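Local coordinates for protein glucoamylase (PDB 1LF6) that hydrolyses terminal alpha-1,4-linked glucose residues from the non-reducing ends of glucan chains, probably releasing beta-D-glucose, as a family 15 glucoamylase, at residues Ile563-Pro568 with Gly596-Leu601; Leu404-Lys409 with Pro675-Lys680; Leu484-Thr489 with Gly543-Asp548; Asp423-Ile428 with Asp479-Leu484. All blocks are in the same frame, centred on the assembly; numbering follows the deposited sequence.

Contact 1: Ile563-Pro568 with Gly596-Leu601; sequences IKVDTP and GRLWPL
A beta hairpin on the (alpha/alpha)6 barrel of this family 15 glycosidase, formed by strands 564-567 and 570-573, lays V565 and T567 against L598, which lies in the run of chain leading into helix 600-612. The contact is purely apolar and rests on one methyl group. CD2 of L598 touches both strand residues that face it, and meets V565 at CB, 3.8 Å away, with CG1 of V565 only slightly farther, the two side chains crossing at about a right angle. T567 approaches differently, tip to tip: its CG2 comes to 3.5 Å from L598 CD2, tighter than methyls usually pack. The threonine is turned so that OG1 sits between its backbone N and carbonyl carbon (chi1 73°), which aims CG2 at the leucine and sends OG1 to the hairpin turn, where it bonds with K569 N and G570 O. On either side of L598 in sequence, R597 forms a salt bridge with E640, and W599, the N-cap residue of helix 600-612, pairs through its backbone with W573 and meets the ring of W437. The side chain of L598 is about 12 Å from that of W325, which probably binds substrate. L598 itself has an unusual second torsion, chi2 25°, with CD2 directed at the strand.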
# COMPACT_ATOMS: atom_id res chain seq x y z
N ILE A 563 24.67 2.59 8.67
CA ILE A 563 23.31 2.11 8.49
C ILE A 563 23.06 1.20 7.30
O ILE A 563 21.95 1.12 6.78
CB ILE A 563 22.32 3.30 8.44
CG1 ILE A 563 22.73 4.27 7.33
CG2 ILE A 563 22.30 4.03 9.79
CD1 ILE A 563 21.78 5.45 7.15
N LYS A 564 24.11 0.51 6.87
CA LYS A 564 23.98 -0.45 5.78
C LYS A 564 24.02 -1.84 6.41
O LYS A 564 24.77 -2.08 7.36
CB LYS A 564 25.14 -0.32 4.79
CG LYS A 564 25.09 -1.38 3.69
CD LYS A 564 26.31 -1.34 2.77
CE LYS A 564 26.19 -2.44 1.72
NZ LYS A 564 27.39 -2.53 0.84
N VAL A 565 23.19 -2.74 5.91
CA VAL A 565 23.17 -4.11 6.41
C VAL A 565 23.06 -5.08 5.23
O VAL A 565 22.18 -4.94 4.39
CB VAL A 565 21.98 -4.38 7.36
CG1 VAL A 565 21.94 -5.87 7.72
CG2 VAL A 565 22.11 -3.54 8.63
N ASP A 566 23.98 -6.04 5.17
CA ASP A 566 23.95 -7.06 4.12
C ASP A 566 23.11 -8.23 4.63
O ASP A 566 23.59 -9.06 5.40
CB ASP A 566 25.36 -7.57 3.81
CG ASP A 566 26.12 -6.67 2.87
OD1 ASP A 566 25.64 -6.45 1.74
OD2 ASP A 566 27.20 -6.17 3.27
N THR A 567 21.85 -8.29 4.21
CA THR A 567 20.98 -9.38 4.64
C THR A 567 21.23 -10.60 3.75
O THR A 567 21.88 -10.49 2.71
CB THR A 567 19.49 -9.02 4.49
OG1 THR A 567 19.16 -9.03 3.10
CG2 THR A 567 19.20 -7.65 5.06
N PRO A 568 20.71 -11.77 4.14
CA PRO A 568 20.93 -12.93 3.28
C PRO A 568 20.16 -12.84 1.96
O PRO A 568 20.21 -13.76 1.15
CB PRO A 568 20.50 -14.11 4.17
CG PRO A 568 19.55 -13.51 5.12
CD PRO A 568 20.16 -12.17 5.45
N GLY A 596 13.26 1.06 13.92
CA GLY A 596 13.12 1.10 12.48
C GLY A 596 13.94 0.01 11.82
O GLY A 596 15.07 -0.25 12.22
N ARG A 597 13.39 -0.63 10.79
CA ARG A 597 14.11 -1.70 10.13
C ARG A 597 14.60 -1.30 8.74
O ARG A 597 14.63 -0.12 8.41
CB ARG A 597 13.23 -2.95 10.09
CG ARG A 597 12.70 -3.35 11.48
CD ARG A 597 13.81 -3.82 12.44
NE ARG A 597 13.33 -4.03 13.81
CZ ARG A 597 14.02 -4.66 14.77
NH1 ARG A 597 15.22 -5.16 14.52
NH2 ARG A 597 13.50 -4.79 15.98
N LEU A 598 14.99 -2.29 7.95
CA LEU A 598 15.51 -2.06 6.60
C LEU A 598 14.42 -1.80 5.56
O LEU A 598 13.40 -2.47 5.55
CB LEU A 598 16.36 -3.25 6.17
CG LEU A 598 17.84 -3.32 6.59
CD1 LEU A 598 18.09 -2.53 7.86
CD2 LEU A 598 18.23 -4.78 6.77
N TRP A 599 14.67 -0.84 4.68
CA TRP A 599 13.70 -0.49 3.65
C TRP A 599 14.14 -0.91 2.25
O TRP A 599 15.08 -0.35 1.69
CB TRP A 599 13.45 1.02 3.65
CG TRP A 599 12.67 1.52 4.84
CD1 TRP A 599 12.92 1.26 6.16
CD2 TRP A 599 11.53 2.39 4.81
NE1 TRP A 599 12.02 1.92 6.95
CE2 TRP A 599 11.15 2.62 6.16
CE3 TRP A 599 10.80 3.00 3.79
CZ2 TRP A 599 10.07 3.44 6.50
CZ3 TRP A 599 9.72 3.82 4.13
CH2 TRP A 599 9.37 4.03 5.48
N PRO A 600 13.47 -1.91 1.67
CA PRO A 600 13.90 -2.28 0.32
C PRO A 600 13.83 -1.06 -0.60
O PRO A 600 14.52 -0.98 -1.62
CB PRO A 600 12.92 -3.40 -0.08
CG PRO A 600 11.84 -3.38 0.99
CD PRO A 600 12.54 -2.90 2.23
N LEU A 601 12.99 -0.09 -0.24
CA LEU A 601 12.87 1.15 -1.01
C LEU A 601 14.25 1.78 -1.14
O LEU A 601 14.64 2.24 -2.21
CB LEU A 601 11.93 2.13 -0.31
CG LEU A 601 11.93 3.59 -0.78
CD1 LEU A 601 11.50 3.68 -2.24
CD2 LEU A 601 11.00 4.42 0.10

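Contact 2: Leu404-Lys409 with Pro675-Lys680; sequences LSYRLK and PDIVYK
The ring of Y406 points from the end of helix 395-407 at the first turn of helix 676-682, and three consecutive residues there surround its outer end. CG stands opposite the backbone N about the first torsion (chi1 163°), which carries the ring out toward helix 676-682. D676 comes to the ring edge, near its plane, with the carboxylate turned 40° from the ring; Y406 OH donates to D676 OD2 at 2.5 Å, a very short bond whose exact length is doubtful because the hydroxyl is modelled too close to I677. That isoleucine runs past the tyrosine in the opposite direction, with CD1 over one ring face. P675, the N-cap residue, lies crosswise, its CB 4.1 Å from Y406 CE1. The other carboxylate oxygen, D676 OD1, pairs with K680 NZ one turn on, at 3.5 Å, so the aspartate is shared between the tyrosine hydroxyl and K680. A phenylalanine at Y406 would probably deprive D676 OD2 of its donor, leaving the carboxylate freer to turn. Helix 445-464 runs beside the contact: Y460 meets the Y406 ring edge-to-face and, with T456, touches I677, so the C-terminal helix is seated against two barrel helices.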
# COMPACT_ATOMS: atom_id res chain seq x y z
N LEU A 404 6.86 16.89 -12.07
CA LEU A 404 6.04 15.97 -12.85
C LEU A 404 5.38 16.73 -14.02
O LEU A 404 5.28 16.21 -15.12
CB LEU A 404 4.95 15.34 -11.97
CG LEU A 404 4.04 14.29 -12.61
CD1 LEU A 404 4.86 13.15 -13.17
CD2 LEU A 404 3.06 13.77 -11.56
N SER A 405 4.93 17.95 -13.77
CA SER A 405 4.32 18.76 -14.81
C SER A 405 5.31 18.94 -15.96
O SER A 405 4.94 18.92 -17.13
CB SER A 405 3.91 20.13 -14.26
OG SER A 405 2.81 20.01 -13.37
N TYR A 406 6.58 19.11 -15.60
CA TYR A 406 7.62 19.28 -16.59
C TYR A 406 7.86 18.02 -17.42
O TYR A 406 7.93 18.08 -18.64
CB TYR A 406 8.93 19.69 -15.90
CG TYR A 406 10.14 19.50 -16.78
CD1 TYR A 406 10.96 18.39 -16.63
CD2 TYR A 406 10.42 20.40 -17.82
CE1 TYR A 406 12.03 18.16 -17.49
CE2 TYR A 406 11.49 20.18 -18.68
CZ TYR A 406 12.28 19.06 -18.51
OH TYR A 406 13.30 18.82 -19.39
N ARG A 407 7.98 16.88 -16.75
CA ARG A 407 8.22 15.63 -17.46
C ARG A 407 7.04 15.22 -18.34
O ARG A 407 7.23 14.59 -19.38
CB ARG A 407 8.56 14.51 -16.47
CG ARG A 407 9.89 14.72 -15.77
CD ARG A 407 10.40 13.41 -15.22
NE ARG A 407 10.66 12.46 -16.29
CZ ARG A 407 10.40 11.16 -16.21
NH1 ARG A 407 9.87 10.66 -15.11
NH2 ARG A 407 10.67 10.37 -17.24
N LEU A 408 5.83 15.57 -17.93
CA LEU A 408 4.64 15.24 -18.72
C LEU A 408 4.37 16.35 -19.73
O LEU A 408 3.41 16.30 -20.49
CB LEU A 408 3.43 15.05 -17.80
CG LEU A 408 3.43 13.72 -17.03
CD1 LEU A 408 2.32 13.71 -15.99
CD2 LEU A 408 3.25 12.59 -18.01
N LYS A 409 5.25 17.36 -19.74
CA LYS A 409 5.12 18.49 -20.65
C LYS A 409 3.74 19.13 -20.57
O LYS A 409 3.18 19.56 -21.58
CB LYS A 409 5.42 18.06 -22.09
CG LYS A 409 6.87 17.63 -22.29
CD LYS A 409 7.17 17.31 -23.73
CE LYS A 409 8.63 16.93 -23.91
NZ LYS A 409 8.97 16.68 -25.34
N PRO A 675 14.94 14.63 -14.18
CA PRO A 675 14.59 15.73 -15.09
C PRO A 675 15.87 16.27 -15.75
O PRO A 675 16.74 16.82 -15.08
CB PRO A 675 13.91 16.74 -14.16
CG PRO A 675 14.60 16.50 -12.83
CD PRO A 675 14.67 14.99 -12.77
N ASP A 676 15.97 16.10 -17.06
CA ASP A 676 17.16 16.51 -17.80
C ASP A 676 17.64 17.95 -17.66
O ASP A 676 18.84 18.19 -17.61
CB ASP A 676 17.00 16.18 -19.29
CG ASP A 676 15.70 16.68 -19.86
OD1 ASP A 676 15.64 16.94 -21.08
OD2 ASP A 676 14.74 16.82 -19.08
N ILE A 677 16.73 18.91 -17.60
CA ILE A 677 17.15 20.29 -17.49
C ILE A 677 17.84 20.58 -16.17
O ILE A 677 18.71 21.45 -16.10
CB ILE A 677 15.98 21.28 -17.70
CG1 ILE A 677 15.35 21.69 -16.38
CG2 ILE A 677 14.92 20.62 -18.48
CD1 ILE A 677 14.18 22.65 -16.58
N VAL A 678 17.48 19.85 -15.13
CA VAL A 678 18.11 20.05 -13.83
C VAL A 678 19.52 19.49 -13.93
O VAL A 678 20.50 20.16 -13.57
CB VAL A 678 17.36 19.31 -12.71
CG1 VAL A 678 18.09 19.53 -11.39
CG2 VAL A 678 15.92 19.80 -12.63
N TYR A 679 19.62 18.26 -14.42
CA TYR A 679 20.90 17.59 -14.57
C TYR A 679 21.85 18.42 -15.44
O TYR A 679 23.01 18.63 -15.09
CB TYR A 679 20.71 16.21 -15.19
CG TYR A 679 21.99 15.53 -15.60
CD1 TYR A 679 22.78 14.86 -14.66
CD2 TYR A 679 22.44 15.59 -16.92
CE1 TYR A 679 23.99 14.28 -15.03
CE2 TYR A 679 23.65 15.01 -17.29
CZ TYR A 679 24.42 14.36 -16.35
OH TYR A 679 25.61 13.80 -16.72
N LYS A 680 21.35 18.89 -16.58
CA LYS A 680 22.17 19.67 -17.49
C LYS A 680 22.71 20.96 -16.89
O LYS A 680 23.82 21.38 -17.19
CB LYS A 680 21.39 19.97 -18.78
CG LYS A 680 21.31 18.77 -19.73
CD LYS A 680 20.41 19.05 -20.93
CE LYS A 680 18.96 19.21 -20.50
NZ LYS A 680 18.04 19.44 -21.64

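Contact 3: Leu484-Thr489 with Gly543-Asp548; sequences LIDNLT and GVKSAD
I485, D486 and the facing pair V544 and K545 join the kinked C-terminal end of helix 468-489, in the (alpha/alpha)6 barrel, to the loop that follows helix 538-541. That helix ends in a Schellman motif at G543, and the next two residues make the contact. The apolar part is small: I485 CD1 meets V544 CG1 at 3.6 Å, the two side chains slanting across one another, with L539 packed on both. The charged part lies beside it. K545 bends at its second torsion (chi2 -69°), bringing NZ to D486 OD2 at 3.1 Å; the salt bridge includes only a weak hydrogen bond, and the same oxygen is bonded by Y502 OH. Two waters also bridge the pair. One donates a hydrogen bond to D486 OD1 at 2.7 Å while accepting from K545 NZ at 3.0 Å. The other accepts from K545 NZ at 2.7 Å and from the backbone D486 N at 3.0 Å, at the kink where that amide has no bond to the preceding turn. An alanine at D486 would probably leave the K545 ammonium without its charge partner here and Y502 OH without this acceptor. Within the helix end, T489 OG1 donates to I485 O at 2.8 Å, arriving from above the carbonyl plane, 44° out of it, while T489 N bonds to the same oxygen.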
# COMPACT_ATOMS: atom_id res chain seq x y z
N LEU A 484 23.87 26.87 -1.89
CA LEU A 484 23.85 26.85 -0.42
C LEU A 484 23.68 25.47 0.21
O LEU A 484 23.90 25.31 1.41
CB LEU A 484 22.75 27.78 0.09
CG LEU A 484 22.92 29.26 -0.25
CD1 LEU A 484 21.75 30.04 0.28
CD2 LEU A 484 24.23 29.77 0.34
N ILE A 485 23.28 24.49 -0.59
CA ILE A 485 23.08 23.14 -0.08
C ILE A 485 24.27 22.68 0.76
O ILE A 485 24.10 22.23 1.90
CB ILE A 485 22.86 22.13 -1.24
CG1 ILE A 485 21.49 22.38 -1.88
CG2 ILE A 485 22.95 20.69 -0.73
CD1 ILE A 485 21.19 21.49 -3.07
N ASP A 486 25.47 22.80 0.21
CA ASP A 486 26.67 22.38 0.91
C ASP A 486 26.91 23.16 2.19
O ASP A 486 27.16 22.58 3.24
CB ASP A 486 27.90 22.51 -0.00
CG ASP A 486 27.90 21.48 -1.11
OD1 ASP A 486 28.86 21.47 -1.91
OD2 ASP A 486 26.95 20.67 -1.17
N ASN A 487 26.82 24.48 2.11
CA ASN A 487 27.06 25.28 3.31
C ASN A 487 26.02 25.08 4.40
O ASN A 487 26.31 25.30 5.57
CB ASN A 487 27.17 26.76 2.94
CG ASN A 487 28.58 27.15 2.54
OD1 ASN A 487 29.32 26.36 1.95
ND2 ASN A 487 28.97 28.38 2.85
N LEU A 488 24.83 24.62 4.03
CA LEU A 488 23.79 24.40 5.03
C LEU A 488 23.67 22.97 5.54
O LEU A 488 23.22 22.76 6.67
CB LEU A 488 22.44 24.85 4.49
CG LEU A 488 22.24 26.35 4.29
CD1 LEU A 488 20.92 26.61 3.57
CD2 LEU A 488 22.25 27.05 5.63
N THR A 489 24.09 21.98 4.76
CA THR A 489 23.90 20.59 5.18
C THR A 489 25.13 19.69 5.23
O THR A 489 25.06 18.58 5.76
CB THR A 489 22.85 19.90 4.27
OG1 THR A 489 23.39 19.76 2.95
CG2 THR A 489 21.58 20.75 4.19
N GLY A 543 19.53 15.26 -10.21
CA GLY A 543 20.46 15.99 -11.07
C GLY A 543 20.97 17.29 -10.48
O GLY A 543 21.41 18.20 -11.21
N VAL A 544 20.93 17.39 -9.16
CA VAL A 544 21.38 18.59 -8.45
C VAL A 544 22.87 18.50 -8.14
O VAL A 544 23.57 19.52 -8.14
CB VAL A 544 20.55 18.78 -7.15
CG1 VAL A 544 21.07 19.97 -6.36
CG2 VAL A 544 19.08 18.99 -7.52
N LYS A 545 23.35 17.29 -7.87
CA LYS A 545 24.76 17.05 -7.59
C LYS A 545 25.24 15.90 -8.47
O LYS A 545 24.45 15.05 -8.87
CB LYS A 545 24.96 16.68 -6.11
CG LYS A 545 24.65 17.81 -5.13
CD LYS A 545 25.68 18.93 -5.22
CE LYS A 545 25.39 20.04 -4.20
NZ LYS A 545 26.42 21.12 -4.23
N SER A 546 26.54 15.87 -8.78
CA SER A 546 27.11 14.82 -9.62
C SER A 546 27.33 13.56 -8.80
O SER A 546 27.73 13.63 -7.64
CB SER A 546 28.46 15.27 -10.20
OG SER A 546 28.32 16.50 -10.88
N ALA A 547 27.09 12.40 -9.41
CA ALA A 547 27.27 11.13 -8.72
C ALA A 547 28.71 10.94 -8.21
O ALA A 547 28.93 10.22 -7.24
CB ALA A 547 26.88 9.97 -9.64
N ASP A 548 29.68 11.59 -8.86
CA ASP A 548 31.07 11.45 -8.43
C ASP A 548 31.58 12.63 -7.60
O ASP A 548 32.79 12.78 -7.39
CB ASP A 548 31.99 11.24 -9.64
CG ASP A 548 31.99 12.41 -10.58
OD1 ASP A 548 31.37 13.45 -10.25
OD2 ASP A 548 32.61 12.30 -11.66
O HOH W 1 25.94 23.36 -2.73
O HOH W 2 29.24 20.08 -4.24

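Contact 4: Asp423-Ile428 with Asp479-Leu484; sequences DFIIKI and DNWQKL
W481 drives the six-membered end of its indole from helix 468-489 of the (alpha/alpha)6 barrel into the side of helix 414-428, where it overlaps the methyl branch of I425. The meeting is one large flat side chain against one turn of helix, and no hydrogen bond crosses it. CZ3 of W481 lies 3.5 Å from I425 CG2, and CH2 of the indole is 3.7 Å from that same methyl, so the outer corner of the ring takes the contact while the two side chains slant across each other. The first torsion of the isoleucine explains this: CG2 stands opposite the backbone N and faces the tryptophan, whereas the CG1 branch (chi1 -68°) leads away from the tryptophan; the I425 side chain also touches L395 and Q398 on helix 395-407. I426 contributes backbone, its CA 4.1 Å from W481 CH2, while its side chain turns to Y474 and K477, earlier on the tryptophan's own helix. A second link between these two helices runs from D423 OD1 to Y474 OH, a hydrogen bond. Helix 445-464 lies alongside and touches both partners, with E451 touching both I425 and W481, and L455 touching both I426 and W481; P430 also packs on the indole. The indole's chi2 is 0°, with CD1 cis to CA about the CB-CG bond. At its far corner W481 CH2 reaches I425 O at 3.4 Å, the oxygen sitting at the ring edge in the ring plane, where the slightly positive ring hydrogens would probably suit a carbonyl.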
# COMPACT_ATOMS: atom_id res chain seq x y z
N ASP A 423 5.63 29.90 -6.28
CA ASP A 423 5.56 31.11 -5.46
C ASP A 423 5.49 30.76 -3.98
O ASP A 423 6.04 31.47 -3.14
CB ASP A 423 4.34 31.96 -5.84
CG ASP A 423 4.45 32.56 -7.24
OD1 ASP A 423 5.58 32.77 -7.71
OD2 ASP A 423 3.39 32.83 -7.84
N PHE A 424 4.82 29.66 -3.66
CA PHE A 424 4.70 29.24 -2.27
C PHE A 424 6.07 28.80 -1.75
O PHE A 424 6.46 29.15 -0.63
CB PHE A 424 3.69 28.09 -2.16
CG PHE A 424 3.47 27.62 -0.75
CD1 PHE A 424 3.69 26.28 -0.41
CD2 PHE A 424 3.06 28.50 0.24
CE1 PHE A 424 3.50 25.84 0.89
CE2 PHE A 424 2.87 28.06 1.55
CZ PHE A 424 3.09 26.73 1.87
N ILE A 425 6.80 28.03 -2.55
CA ILE A 425 8.12 27.56 -2.18
C ILE A 425 9.10 28.71 -1.93
O ILE A 425 9.87 28.69 -0.98
CB ILE A 425 8.71 26.64 -3.27
CG1 ILE A 425 7.92 25.34 -3.34
CG2 ILE A 425 10.19 26.36 -2.99
CD1 ILE A 425 8.27 24.47 -4.53
N ILE A 426 9.08 29.71 -2.80
CA ILE A 426 9.98 30.85 -2.67
C ILE A 426 9.65 31.68 -1.43
O ILE A 426 10.51 32.37 -0.88
CB ILE A 426 9.92 31.76 -3.92
CG1 ILE A 426 10.48 30.99 -5.12
CG2 ILE A 426 10.70 33.06 -3.67
CD1 ILE A 426 10.70 31.84 -6.35
N LYS A 427 8.40 31.59 -0.99
CA LYS A 427 7.95 32.32 0.19
C LYS A 427 8.44 31.70 1.49
O LYS A 427 8.74 32.42 2.45
CB LYS A 427 6.43 32.36 0.19
CG LYS A 427 5.86 33.74 0.35
CD LYS A 427 4.37 33.76 0.12
CE LYS A 427 4.03 33.74 -1.36
NZ LYS A 427 2.61 34.14 -1.57
N ILE A 428 8.54 30.38 1.55
CA ILE A 428 8.98 29.73 2.79
C ILE A 428 10.29 28.95 2.74
O ILE A 428 10.90 28.72 3.78
CB ILE A 428 7.88 28.81 3.33
CG1 ILE A 428 7.48 27.78 2.27
CG2 ILE A 428 6.68 29.63 3.76
CD1 ILE A 428 6.46 26.78 2.75
N ASP A 479 19.27 28.58 -8.30
CA ASP A 479 20.72 28.64 -8.36
C ASP A 479 21.31 29.01 -7.00
O ASP A 479 22.33 28.46 -6.58
CB ASP A 479 21.18 29.67 -9.40
CG ASP A 479 20.91 29.22 -10.83
OD1 ASP A 479 21.18 30.01 -11.76
OD2 ASP A 479 20.44 28.08 -11.04
N ASN A 480 20.66 29.95 -6.32
CA ASN A 480 21.10 30.40 -5.01
C ASN A 480 21.03 29.26 -4.00
O ASN A 480 22.01 28.95 -3.32
CB ASN A 480 20.24 31.57 -4.53
CG ASN A 480 20.60 32.03 -3.12
OD1 ASN A 480 21.74 32.44 -2.87
ND2 ASN A 480 19.64 31.96 -2.21
N TRP A 481 19.87 28.62 -3.91
CA TRP A 481 19.68 27.51 -2.98
C TRP A 481 20.60 26.35 -3.33
O TRP A 481 21.11 25.67 -2.44
CB TRP A 481 18.22 27.05 -2.99
CG TRP A 481 17.26 28.08 -2.46
CD1 TRP A 481 17.56 29.34 -2.00
CD2 TRP A 481 15.84 27.94 -2.33
NE1 TRP A 481 16.42 29.98 -1.60
CE2 TRP A 481 15.35 29.15 -1.79
CE3 TRP A 481 14.93 26.91 -2.62
CZ2 TRP A 481 13.99 29.35 -1.53
CZ3 TRP A 481 13.58 27.12 -2.37
CH2 TRP A 481 13.12 28.33 -1.83
N GLN A 482 20.84 26.13 -4.61
CA GLN A 482 21.71 25.04 -5.04
C GLN A 482 23.12 25.28 -4.52
O GLN A 482 23.79 24.35 -4.08
CB GLN A 482 21.71 24.93 -6.57
CG GLN A 482 22.27 23.61 -7.13
CD GLN A 482 23.79 23.59 -7.22
OE1 GLN A 482 24.44 24.63 -7.29
NE2 GLN A 482 24.36 22.39 -7.25
N LYS A 483 23.57 26.53 -4.57
CA LYS A 483 24.91 26.89 -4.10
C LYS A 483 25.01 26.85 -2.57
O LYS A 483 26.10 26.81 -2.02
CB LYS A 483 25.29 28.30 -4.58
CG LYS A 483 25.64 28.42 -6.07
CD LYS A 483 26.95 27.72 -6.39
CE LYS A 483 27.57 28.23 -7.70
NZ LYS A 483 26.75 27.95 -8.91
N LEU A 484 23.87 26.87 -1.89
CA LEU A 484 23.85 26.85 -0.42
C LEU A 484 23.68 25.47 0.21
O LEU A 484 23.90 25.31 1.41
CB LEU A 484 22.75 27.78 0.09
CG LEU A 484 22.92 29.26 -0.25
CD1 LEU A 484 21.75 30.04 0.28
CD2 LEU A 484 24.23 29.77 0.34

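Overall arrangement
Going from the N terminus, contact 2 opens first, at 404-409, and closes last, at 675-680; the long loop between contains the other three, which follow one another without crossing. Contact 4 joins helix 414-428 to helix 468-489. Contact 3 takes up the same helix at the shared L484 and ties its end to the loop after helix 538-541. Contact 1 then closes a short loop from the 564-573 hairpin to the run of chain leading into helix 600-612, about 14 Å or more, between nearest atoms, from the others. Contacts 3 and 4 also meet through a probable hydrogen bond from Q482 NE2 to V544 O, and V678 packs on G543 and V544, joining contact 2 to contact 3.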